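Local coordinates for importin subunit beta-1 (PDB 5OWU), which carries proteins into the nucleus in association with importin alpha, the subunit that recognises the classical nuclear localization signal of the cargo, at residues 113-117 and 157-161; 256-260 and 313-317; 685-689 and 702-706. All blocks are in the same frame, centred on the assembly; numbering follows the deposited sequence.

The three contacts follow one another along a chain built almost entirely of HEAT repeats, and each closes before the next opens. Contact 1 pairs helix 109-126 of HEAT 3 with helix 149-165 of HEAT 4, and contact 2 brings together the loops that lead into HEAT 7 and HEAT 8. Contact 3 lies within HEAT 16, between helices 675-689 and 698-713. Between centres they are about 34 Å (1 and 2), about 44 Å (1 and 3) and about 49 Å (2 and 3) apart. Contacts 1 and 2 join successive repeats and contact 3 pairs the two helices of one, so the superhelical solenoid is held by local contacts repeated along it.

Contact 1: residues 113-117 and 157-161; sequences NAAAQ and LALGY
The phenol ring of Y161 carries Q117 on one face and N113 at its edge. Q117 CG stands over the middle of the ring, 3.5 Å from the centroid and only 13° off the ring normal, which meets the definition of a CH-pi contact. Beyond CG the glutamine chain is extended, and the amide, roughly parallel to the ring, lies toward the phenol end: Q117 CD is 4.0 Å from Y161 CZ. In the ring plane, Y161 OH donates to N113 OD1 at 2.8 Å. The hydroxyl lies in the carbonyl plane of the amide and meets a lone pair of OD1, at a C=O...donor angle of 118°. N113 reaches this position because its CG lies anti to the backbone N, which sends the amide across to the tyrosine at about a right angle. A second edge position of the ring belongs to A116, whose CB is 4.0 Å from Y161 CD2. The same methyl rests 3.8 Å from A158 CB, and this small pair lets the backbones approach to 4.3 Å between the CA atoms of A116 and A158. The axes of the two short segments come within 8.5 Å and cross at -39°, running broadly in the same direction. The contact joins HEAT 3 to HEAT 4: on the HEAT 3 side, Q117 also touches L63 and K66 of helix 55-67 and A115 and A116 pack on helix 90-104, while L159 turns to M136 and M139 of helix 133-142.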
loop_
_atom_site.group_PDB
_atom_site.type_symbol
_atom_site.label_atom_id
_atom_site.label_comp_id
_atom_site.label_asym_id
_atom_site.label_seq_id
_atom_site.Cartn_x
_atom_site.Cartn_y
_atom_site.Cartn_z
ATOM N N ASN A 113 13.283 -27.914 6.894
ATOM C CA ASN A 113 12.865 -26.598 6.411
ATOM C C ASN A 113 14.055 -25.793 5.887
ATOM O O ASN A 113 14.011 -25.232 4.779
ATOM C CB ASN A 113 12.158 -25.840 7.539
ATOM C CG ASN A 113 11.420 -24.607 7.043
ATOM O OD1 ASN A 113 10.719 -24.652 6.038
ATOM N ND2 ASN A 113 11.577 -23.500 7.749
ATOM N N ALA A 114 15.134 -25.711 6.676
ATOM C CA ALA A 114 16.314 -24.985 6.199
ATOM C C ALA A 114 16.818 -25.574 4.888
ATOM O O ALA A 114 17.136 -24.842 3.934
ATOM C CB ALA A 114 17.412 -25.023 7.258
ATOM N N ALA A 115 16.879 -26.903 4.816
ATOM C CA ALA A 115 17.330 -27.566 3.602
ATOM C C ALA A 115 16.408 -27.250 2.431
ATOM O O ALA A 115 16.872 -27.054 1.303
ATOM C CB ALA A 115 17.405 -29.071 3.843
ATOM N N ALA A 116 15.099 -27.191 2.681
ATOM C CA ALA A 116 14.152 -26.877 1.619
ATOM C C ALA A 116 14.387 -25.475 1.075
ATOM O O ALA A 116 14.311 -25.250 -0.138
ATOM C CB ALA A 116 12.717 -27.013 2.135
ATOM N N GLN A 117 14.667 -24.515 1.959
ATOM C CA GLN A 117 14.958 -23.162 1.491
ATOM C C GLN A 117 16.252 -23.116 0.678
ATOM O O GLN A 117 16.334 -22.402 -0.335
ATOM C CB GLN A 117 15.032 -22.209 2.679
ATOM C CG GLN A 117 13.744 -22.088 3.463
ATOM C CD GLN A 117 13.792 -20.970 4.487
ATOM O OE1 GLN A 117 14.017 -19.810 4.149
ATOM N NE2 GLN A 117 13.575 -21.318 5.747
ATOM N N LEU A 157 7.331 -28.286 0.759
ATOM C CA LEU A 157 7.896 -27.021 1.221
ATOM C C LEU A 157 8.931 -26.496 0.239
ATOM O O LEU A 157 8.912 -25.315 -0.130
ATOM C CB LEU A 157 8.539 -27.187 2.598
ATOM C CG LEU A 157 7.619 -27.469 3.782
ATOM C CD1 LEU A 157 8.444 -27.481 5.053
ATOM C CD2 LEU A 157 6.494 -26.447 3.874
ATOM N N ALA A 158 9.857 -27.360 -0.181
ATOM C CA ALA A 158 10.889 -26.927 -1.120
ATOM C C ALA A 158 10.278 -26.389 -2.408
ATOM O O ALA A 158 10.726 -25.365 -2.932
ATOM C CB ALA A 158 11.847 -28.081 -1.417
ATOM N N LEU A 159 9.247 -27.058 -2.935
ATOM C CA LEU A 159 8.609 -26.568 -4.155
ATOM C C LEU A 159 7.952 -25.206 -3.924
ATOM O O LEU A 159 8.072 -24.290 -4.757
ATOM C CB LEU A 159 7.595 -27.599 -4.650
ATOM C CG LEU A 159 8.250 -28.898 -5.145
ATOM C CD1 LEU A 159 7.265 -30.036 -5.123
ATOM C CD2 LEU A 159 8.815 -28.707 -6.546
ATOM N N GLY A 160 7.285 -25.045 -2.781
ATOM C CA GLY A 160 6.741 -23.741 -2.439
ATOM C C GLY A 160 7.804 -22.661 -2.419
ATOM O O GLY A 160 7.651 -21.614 -3.048
ATOM N N TYR A 161 8.902 -22.908 -1.696
ATOM C CA TYR A 161 9.978 -21.924 -1.595
ATOM C C TYR A 161 10.566 -21.617 -2.958
ATOM O O TYR A 161 10.918 -20.476 -3.253
ATOM C CB TYR A 161 11.073 -22.441 -0.664
ATOM C CG TYR A 161 10.740 -22.380 0.808
ATOM C CD1 TYR A 161 10.357 -21.186 1.410
ATOM C CD2 TYR A 161 10.849 -23.509 1.608
ATOM C CE1 TYR A 161 10.070 -21.127 2.762
ATOM C CE2 TYR A 161 10.565 -23.458 2.960
ATOM C CZ TYR A 161 10.180 -22.266 3.530
ATOM O OH TYR A 161 9.892 -22.228 4.871
#

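Contact 2: residues 256-260 and 313-317; sequences YTFMK and QSYNF
Two interhelical loops at the start of neighbouring HEAT repeats meet here through an aromatic cluster of Y256, Y315 and F317. One loop leads into helix 260-274 of HEAT 7 and begins with a 3-10 turn at 256-258; the other leads into helix 317-332 of HEAT 8. The rings of Y256 and Y315 are nearly parallel, with planes at 17°, but point in opposite directions and are slid so far apart, centroids 5.5 Å, that they barely overlap. This antiparallel placement lets each hydroxyl reach the other loop's backbone. Y315 N donates to Y256 OH at 2.9 Å, approaching in the plane of the Y256 ring, while Y315 OH donates to T257 O at 2.8 Å, tilted 23° from that carbonyl's plane. Y256 extends this far because its CG is anti to the backbone N (chi1 -179°). K260 CB sits over the centre of the Y315 ring, 4.1 Å from the centroid, as a CH-pi contact, and the extended chain runs out over the ring's rim, with CD 3.8 Å from Y315 CD1. F317 is set obliquely to Y256, and K260 CA lies at its edge, 3.6 Å from F317 CZ. In the same loop, S314 OG accepts from N316 N at 3.1 Å, forming an ST turn. F317 also pairs edge-to-face with an aromatic side chain of another protein's chain, and K260 packs on that chain's backbone, consistent with a binding site for a partner between HEAT repeats. E297 OE2 of helix 280-306 is hydrogen-bonded to both Y256 OH and F317 N. The Y256 hydroxyl thus has a backbone amide and a carboxylate, two partners that would hold it, and with it the ring, in place.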
loop_
_atom_site.group_PDB
_atom_site.type_symbol
_atom_site.label_atom_id
_atom_site.label_comp_id
_atom_site.label_asym_id
_atom_site.label_seq_id
_atom_site.Cartn_x
_atom_site.Cartn_y
_atom_site.Cartn_z
ATOM N N TYR A 256 -8.815 -15.243 -14.117
ATOM C CA TYR A 256 -10.216 -14.870 -14.289
ATOM C C TYR A 256 -10.744 -15.317 -15.650
ATOM O O TYR A 256 -11.831 -15.898 -15.740
ATOM C CB TYR A 256 -10.386 -13.352 -14.124
ATOM C CG TYR A 256 -11.818 -12.871 -14.251
ATOM C CD1 TYR A 256 -12.660 -12.817 -13.144
ATOM C CD2 TYR A 256 -12.328 -12.474 -15.481
ATOM C CE1 TYR A 256 -13.984 -12.376 -13.268
ATOM C CE2 TYR A 256 -13.633 -12.034 -15.611
ATOM C CZ TYR A 256 -14.459 -11.986 -14.506
ATOM O OH TYR A 256 -15.762 -11.547 -14.661
ATOM N N THR A 257 -9.965 -15.084 -16.712
ATOM C CA THR A 257 -10.460 -15.301 -18.067
ATOM C C THR A 257 -10.906 -16.738 -18.311
ATOM O O THR A 257 -11.676 -16.982 -19.246
ATOM C CB THR A 257 -9.384 -14.911 -19.091
ATOM O OG1 THR A 257 -9.952 -14.878 -20.406
ATOM C CG2 THR A 257 -8.212 -15.887 -19.070
ATOM N N PHE A 258 -10.450 -17.688 -17.496
ATOM C CA PHE A 258 -10.776 -19.099 -17.674
ATOM C C PHE A 258 -11.839 -19.607 -16.701
ATOM O O PHE A 258 -12.116 -20.810 -16.683
ATOM C CB PHE A 258 -9.517 -19.959 -17.515
ATOM C CG PHE A 258 -8.446 -19.679 -18.528
ATOM C CD1 PHE A 258 -8.631 -20.007 -19.863
ATOM C CD2 PHE A 258 -7.236 -19.128 -18.138
ATOM C CE1 PHE A 258 -7.635 -19.764 -20.798
ATOM C CE2 PHE A 258 -6.234 -18.887 -19.065
ATOM C CZ PHE A 258 -6.431 -19.206 -20.393
ATOM N N MET A 259 -12.445 -18.736 -15.897
ATOM C CA MET A 259 -13.273 -19.212 -14.792
ATOM C C MET A 259 -14.749 -19.422 -15.130
ATOM O O MET A 259 -15.471 -20.001 -14.310
ATOM C CB MET A 259 -13.172 -18.236 -13.624
ATOM C CG MET A 259 -11.801 -18.243 -12.954
ATOM S SD MET A 259 -11.392 -19.833 -12.199
ATOM C CE MET A 259 -10.320 -20.566 -13.442
ATOM N N LYS A 260 -15.233 -18.969 -16.283
ATOM C CA LYS A 260 -16.673 -19.054 -16.534
ATOM C C LYS A 260 -17.196 -20.485 -16.448
ATOM O O LYS A 260 -18.198 -20.713 -15.749
ATOM C CB LYS A 260 -17.001 -18.406 -17.887
ATOM C CG LYS A 260 -18.490 -18.178 -18.143
ATOM C CD LYS A 260 -18.717 -17.582 -19.526
ATOM C CE LYS A 260 -20.178 -17.245 -19.760
ATOM N NZ LYS A 260 -20.459 -16.996 -21.201
ATOM N N GLN A 313 -12.478 -8.806 -20.694
ATOM C CA GLN A 313 -13.934 -8.871 -20.702
ATOM C C GLN A 313 -14.420 -9.394 -19.360
ATOM O O GLN A 313 -13.911 -10.402 -18.859
ATOM C CB GLN A 313 -14.440 -9.773 -21.836
ATOM C CG GLN A 313 -13.716 -11.117 -21.933
ATOM C CD GLN A 313 -14.441 -12.123 -22.815
ATOM O OE1 GLN A 313 -15.607 -11.937 -23.167
ATOM N NE2 GLN A 313 -13.748 -13.199 -23.174
ATOM N N SER A 314 -15.400 -8.712 -18.777
ATOM C CA SER A 314 -16.043 -9.213 -17.572
ATOM C C SER A 314 -17.121 -10.221 -17.942
ATOM O O SER A 314 -17.859 -10.033 -18.911
ATOM C CB SER A 314 -16.652 -8.068 -16.767
ATOM O OG SER A 314 -17.281 -8.544 -15.587
ATOM N N TYR A 315 -17.188 -11.304 -17.175
ATOM C CA TYR A 315 -18.287 -12.254 -17.257
ATOM C C TYR A 315 -19.445 -11.890 -16.339
ATOM O O TYR A 315 -20.469 -12.580 -16.361
ATOM C CB TYR A 315 -17.792 -13.664 -16.922
ATOM C CG TYR A 315 -16.721 -14.163 -17.859
ATOM C CD1 TYR A 315 -16.955 -14.264 -19.226
ATOM C CD2 TYR A 315 -15.480 -14.547 -17.379
ATOM C CE1 TYR A 315 -15.970 -14.720 -20.092
ATOM C CE2 TYR A 315 -14.492 -15.008 -18.233
ATOM C CZ TYR A 315 -14.742 -15.091 -19.588
ATOM O OH TYR A 315 -13.754 -15.546 -20.434
ATOM N N ASN A 316 -19.304 -10.840 -15.524
ATOM C CA ASN A 316 -20.405 -10.341 -14.704
ATOM C C ASN A 316 -20.912 -11.413 -13.744
ATOM O O ASN A 316 -22.119 -11.601 -13.577
ATOM C CB ASN A 316 -21.544 -9.816 -15.585
ATOM C CG ASN A 316 -21.133 -8.610 -16.412
ATOM O OD1 ASN A 316 -20.585 -7.644 -15.885
ATOM N ND2 ASN A 316 -21.380 -8.669 -17.714
ATOM N N PHE A 317 -19.978 -12.125 -13.112
ATOM C CA PHE A 317 -20.340 -13.141 -12.123
ATOM C C PHE A 317 -21.155 -12.542 -10.983
ATOM O O PHE A 317 -22.183 -13.097 -10.576
ATOM C CB PHE A 317 -19.075 -13.797 -11.558
ATOM C CG PHE A 317 -18.309 -14.630 -12.555
ATOM C CD1 PHE A 317 -18.963 -15.539 -13.374
ATOM C CD2 PHE A 317 -16.929 -14.514 -12.656
ATOM C CE1 PHE A 317 -18.256 -16.308 -14.281
ATOM C CE2 PHE A 317 -16.216 -15.280 -13.565
ATOM C CZ PHE A 317 -16.883 -16.181 -14.378
#

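Contact 3: residues 685-689 and 702-706; sequences LAQMI and VLSVF
Helix segments 685-689 and 702-706 run nearly antiparallel, at 156° between their directions, with axes 11.0 Å apart at closest approach. Large side chains fill this separation. L685 extends between V702, V705 and F706. Its CD1 methyl meets V705 CG1 at 3.6 Å. Its CB is 4.1 Å from F706 CE1, approaching that ring obliquely. One turn on, I689 sends CD1 to V702 CG1 at 4.1 Å; its CG1 lies anti to the backbone N (chi1 -160°), which carries the ethyl arm across, where its tip also nears L703 CD2. V702 CG1 is shared by I689 CD1 and L685 CD2, while V702 CG2 faces L685 CD2 and, at the limit of contact, M688 CE. Elsewhere, V705 and M688 both reach V660 of helix 655-669, and F706 packs on I724 and L727 of helix 718-732. No hydrogen bond crosses between the two segments: here the helices of HEAT 16 meet through apolar contact, consistent with a pairing that rests on the fit of buried side chains.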
loop_
_atom_site.group_PDB
_atom_site.type_symbol
_atom_site.label_atom_id
_atom_site.label_comp_id
_atom_site.label_asym_id
_atom_site.label_seq_id
_atom_site.Cartn_x
_atom_site.Cartn_y
_atom_site.Cartn_z
ATOM N N LEU A 685 22.632 19.929 1.906
ATOM C CA LEU A 685 21.819 18.964 1.179
ATOM C C LEU A 685 22.703 17.985 0.429
ATOM O O LEU A 685 22.452 16.772 0.442
ATOM C CB LEU A 685 20.860 19.689 0.231
ATOM C CG LEU A 685 19.727 20.441 0.936
ATOM C CD1 LEU A 685 19.045 21.432 -0.010
ATOM C CD2 LEU A 685 18.712 19.475 1.506
ATOM N N ALA A 686 23.783 18.486 -0.182
ATOM C CA ALA A 686 24.669 17.600 -0.925
ATOM C C ALA A 686 25.239 16.528 -0.008
ATOM O O ALA A 686 25.304 15.351 -0.381
ATOM C CB ALA A 686 25.785 18.406 -1.590
ATOM N N GLN A 687 25.623 16.910 1.212
ATOM C CA GLN A 687 26.081 15.918 2.176
ATOM C C GLN A 687 24.968 14.924 2.490
ATOM O O GLN A 687 25.175 13.705 2.441
ATOM C CB GLN A 687 26.562 16.611 3.450
ATOM C CG GLN A 687 27.676 17.623 3.231
ATOM C CD GLN A 687 27.791 18.621 4.374
ATOM O OE1 GLN A 687 27.657 18.260 5.545
ATOM N NE2 GLN A 687 28.026 19.888 4.037
ATOM N N MET A 688 23.764 15.432 2.777
ATOM C CA MET A 688 22.695 14.564 3.262
ATOM C C MET A 688 22.399 13.451 2.269
ATOM O O MET A 688 22.380 12.269 2.630
ATOM C CB MET A 688 21.432 15.379 3.525
ATOM C CG MET A 688 21.526 16.339 4.686
ATOM S SD MET A 688 20.224 17.582 4.598
ATOM C CE MET A 688 18.765 16.548 4.561
ATOM N N ILE A 689 22.161 13.814 1.007
ATOM C CA ILE A 689 21.793 12.824 0.006
ATOM C C ILE A 689 22.954 11.908 -0.345
ATOM O O ILE A 689 22.740 10.875 -0.990
ATOM C CB ILE A 689 21.229 13.532 -1.246
ATOM C CG1 ILE A 689 20.406 12.548 -2.085
ATOM C CG2 ILE A 689 22.350 14.180 -2.078
ATOM C CD1 ILE A 689 19.600 13.199 -3.195
ATOM N N VAL A 702 14.907 15.717 -0.919
ATOM C CA VAL A 702 16.018 16.574 -1.323
ATOM C C VAL A 702 15.901 16.924 -2.801
ATOM O O VAL A 702 16.041 18.091 -3.191
ATOM C CB VAL A 702 17.359 15.903 -0.985
ATOM C CG1 VAL A 702 18.526 16.727 -1.503
ATOM C CG2 VAL A 702 17.467 15.738 0.521
ATOM N N LEU A 703 15.601 15.938 -3.649
ATOM C CA LEU A 703 15.459 16.256 -5.064
ATOM C C LEU A 703 14.434 17.367 -5.243
ATOM O O LEU A 703 14.708 18.390 -5.888
ATOM C CB LEU A 703 15.070 15.005 -5.857
ATOM C CG LEU A 703 16.134 13.903 -5.963
ATOM C CD1 LEU A 703 15.574 12.698 -6.700
ATOM C CD2 LEU A 703 17.400 14.390 -6.656
ATOM N N SER A 704 13.273 17.225 -4.597
ATOM C CA SER A 704 12.230 18.224 -4.778
ATOM C C SER A 704 12.711 19.593 -4.328
ATOM O O SER A 704 12.419 20.605 -4.979
ATOM C CB SER A 704 10.968 17.823 -4.015
ATOM O OG SER A 704 10.445 16.621 -4.535
ATOM N N VAL A 705 13.484 19.645 -3.237
ATOM C CA VAL A 705 13.826 20.953 -2.697
ATOM C C VAL A 705 14.847 21.626 -3.595
ATOM O O VAL A 705 14.896 22.863 -3.666
ATOM C CB VAL A 705 14.298 20.843 -1.231
ATOM C CG1 VAL A 705 15.791 20.534 -1.118
ATOM C CG2 VAL A 705 13.966 22.115 -0.478
ATOM N N PHE A 706 15.639 20.845 -4.343
ATOM C CA PHE A 706 16.504 21.474 -5.334
ATOM C C PHE A 706 15.678 22.349 -6.262
ATOM O O PHE A 706 16.050 23.498 -6.548
ATOM C CB PHE A 706 17.276 20.416 -6.123
ATOM C CG PHE A 706 18.393 19.760 -5.347
ATOM C CD1 PHE A 706 19.198 20.498 -4.493
ATOM C CD2 PHE A 706 18.639 18.403 -5.483
ATOM C CE1 PHE A 706 20.228 19.895 -3.789
ATOM C CE2 PHE A 706 19.670 17.796 -4.779
ATOM C CZ PHE A 706 20.460 18.545 -3.929
#